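Local atomic coordinates of precorrin-6Y C5,15-methyltransferase (Corynebacterium diphtheriae, PDB entry 3HM2), a protein that probably acts as an S-adenosyl-L-methionine-dependent methyltransferase in cobalamin biosynthesis, this chain being the C-terminal methyltransferase domain of the longer protein. Residues W43-P48 / I70-S75. Residues are numbered along the deposited sequence; the frame is centred on the assembly and turned at random.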
loop_
_atom_site.group_PDB
_atom_site.type_symbol
_atom_site.label_atom_id
_atom_site.label_comp_id
_atom_site.label_asym_id
_atom_site.label_seq_id
_atom_site.Cartn_x
_atom_site.Cartn_y
_atom_site.Cartn_z
ATOM N N TRP A 43 -9.668 -0.798 -26.291
ATOM C CA TRP A 43 -10.560 -1.929 -26.439
ATOM C C TRP A 43 -10.649 -2.255 -27.925
ATOM O O TRP A 43 -10.520 -3.403 -28.319
ATOM C CB TRP A 43 -11.931 -1.542 -25.853
ATOM C CG TRP A 43 -13.142 -2.409 -26.256
ATOM C CD1 TRP A 43 -13.785 -2.423 -27.475
ATOM C CD2 TRP A 43 -13.874 -3.334 -25.417
ATOM N NE1 TRP A 43 -14.840 -3.311 -27.451
ATOM C CE2 TRP A 43 -14.915 -3.882 -26.205
ATOM C CE3 TRP A 43 -13.740 -3.759 -24.088
ATOM C CZ2 TRP A 43 -15.812 -4.829 -25.702
ATOM C CZ3 TRP A 43 -14.632 -4.701 -23.598
ATOM C CH2 TRP A 43 -15.651 -5.223 -24.400
ATOM N N LEU A 44 -10.839 -1.239 -28.759
ATOM C CA LEU A 44 -10.995 -1.463 -30.194
ATOM C C LEU A 44 -9.667 -1.809 -30.814
ATOM O O LEU A 44 -9.584 -2.690 -31.679
ATOM C CB LEU A 44 -11.544 -0.221 -30.891
ATOM C CG LEU A 44 -13.011 0.193 -30.824
ATOM C CD1 LEU A 44 -13.242 1.165 -31.943
ATOM C CD2 LEU A 44 -14.025 -0.976 -30.905
ATOM N N ARG A 45 -8.629 -1.105 -30.368
ATOM C CA ARG A 45 -7.308 -1.259 -30.942
ATOM C C ARG A 45 -6.506 -2.328 -30.217
ATOM O O ARG A 45 -5.291 -2.214 -30.097
ATOM C CB ARG A 45 -6.540 0.062 -30.914
ATOM C CG ARG A 45 -5.885 0.396 -32.251
ATOM C CD ARG A 45 -4.377 0.604 -32.128
ATOM N NE ARG A 45 -3.989 1.371 -30.943
ATOM C CZ ARG A 45 -3.261 0.891 -29.933
ATOM N NH1 ARG A 45 -2.830 -0.367 -29.937
ATOM N NH2 ARG A 45 -2.956 1.677 -28.909
ATOM N N SER A 46 -7.191 -3.361 -29.738
ATOM C CA SER A 46 -6.527 -4.482 -29.082
ATOM C C SER A 46 -7.150 -5.811 -29.498
ATOM O O SER A 46 -6.600 -6.878 -29.227
ATOM C CB SER A 46 -6.589 -4.326 -27.562
ATOM O OG SER A 46 -7.831 -4.779 -27.052
ATOM N N THR A 47 -8.301 -5.738 -30.159
ATOM C CA THR A 47 -9.036 -6.935 -30.550
ATOM C C THR A 47 -9.786 -6.717 -31.861
ATOM O O THR A 47 -10.776 -5.988 -31.907
ATOM C CB THR A 47 -10.038 -7.362 -29.462
ATOM O OG1 THR A 47 -9.441 -7.204 -28.169
ATOM C CG2 THR A 47 -10.445 -8.815 -29.654
ATOM N N PRO A 48 -9.306 -7.355 -32.924
ATOM C CA PRO A 48 -10.047 -7.412 -34.188
ATOM C C PRO A 48 -11.525 -7.709 -33.964
ATOM O O PRO A 48 -11.875 -8.438 -33.035
ATOM C CB PRO A 48 -9.382 -8.575 -34.926
ATOM C CG PRO A 48 -8.865 -9.454 -33.843
ATOM C CD PRO A 48 -8.441 -8.533 -32.734
ATOM N N ILE A 70 -10.098 7.499 -35.616
ATOM C CA ILE A 70 -9.587 7.578 -36.980
ATOM C C ILE A 70 -8.079 7.357 -37.017
ATOM O O ILE A 70 -7.595 6.428 -37.665
ATOM C CB ILE A 70 -9.912 8.938 -37.625
ATOM C CG1 ILE A 70 -11.417 9.064 -37.876
ATOM C CG2 ILE A 70 -9.135 9.112 -38.920
ATOM C CD1 ILE A 70 -11.840 10.425 -38.381
ATOM N N ASN A 71 -7.342 8.214 -36.319
ATOM C CA ASN A 71 -5.885 8.192 -36.372
ATOM C C ASN A 71 -5.309 6.877 -35.858
ATOM O O ASN A 71 -4.095 6.675 -35.864
ATOM C CB ASN A 71 -5.303 9.365 -35.582
ATOM C CG ASN A 71 -5.810 10.708 -36.073
ATOM O OD1 ASN A 71 -6.613 10.778 -37.002
ATOM N ND2 ASN A 71 -5.341 11.782 -35.449
ATOM N N LEU A 72 -6.189 5.986 -35.413
ATOM C CA LEU A 72 -5.791 4.631 -35.051
ATOM C C LEU A 72 -6.496 3.598 -35.922
ATOM O O LEU A 72 -6.594 2.426 -35.558
ATOM C CB LEU A 72 -6.087 4.361 -33.574
ATOM C CG LEU A 72 -5.125 4.991 -32.563
ATOM C CD1 LEU A 72 -5.633 4.797 -31.144
ATOM C CD2 LEU A 72 -3.727 4.412 -32.721
ATOM N N GLY A 73 -6.985 4.040 -37.077
ATOM C CA GLY A 73 -7.698 3.164 -37.988
ATOM C C GLY A 73 -8.845 2.436 -37.314
ATOM O O GLY A 73 -9.328 1.420 -37.814
ATOM N N VAL A 74 -9.283 2.959 -36.173
ATOM C CA VAL A 74 -10.449 2.422 -35.482
ATOM C C VAL A 74 -11.642 3.364 -35.599
ATOM O O VAL A 74 -12.463 3.460 -34.685
ATOM C CB VAL A 74 -10.153 2.166 -33.992
ATOM C CG1 VAL A 74 -11.048 1.059 -33.456
ATOM C CG2 VAL A 74 -8.686 1.818 -33.796
ATOM N N SER A 75 -11.732 4.060 -36.728
ATOM C CA SER A 75 -12.858 4.980 -36.984
ATOM C C SER A 75 -14.206 4.280 -37.291
ATOM O O SER A 75 -15.286 4.833 -37.057
ATOM C CB SER A 75 -12.480 5.931 -38.134
ATOM O OG SER A 75 -11.572 5.317 -39.052
#
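Arg45 brings its polar NE against the methyls of Leu72, where this nitrogen is buried without a polar partner in the model. CD2 of Leu72 lies 3.5 Å from Arg45 NE, obliquely to the guanidinium, while CD1, at 3.8 Å from the same NE, sits in its plane at the edge. Bends at chi2 and chi3 lay CD and NE alongside Leu72, and the chain then turns away toward Glu42, whose salt bridge to NH2 probably helps hold the guanidinium in this orientation. The case illustrates how a long cationic side chain can pack carbons and NE on apolar methyls while a terminal nitrogen reaches an acidic partner.

Val74 divides its two branches between neighbours. CG2 meets Arg45 CG at 3.5 Å, the two side chains running about perpendicular. CG1, anti to the backbone N (chi1 -153°), points at the CB, CG and CD1 side of Leu44, where the modelled separation is too short to be trusted in detail. The other methyl of Leu44, CD2, lies in plane at the edge of the Trp43 ring, and Leu44 also rests on Thr50 and Ala52 of strand 50-55.

Gly73, with positive phi (53°), is the C-prime residue of a Schellman motif, its backbone N and that of Val74 turning back to the last turn of helix 59-70. The contact thus joins the end of helix 38-44 and the residue after it to the loop following helix 59-70, successive helices of the β-α-β-α-β progression through strands 27-32, 50-55 and 78-81 that characterises the Rossmann-like fold of AdoMet-dependent methyltransferases.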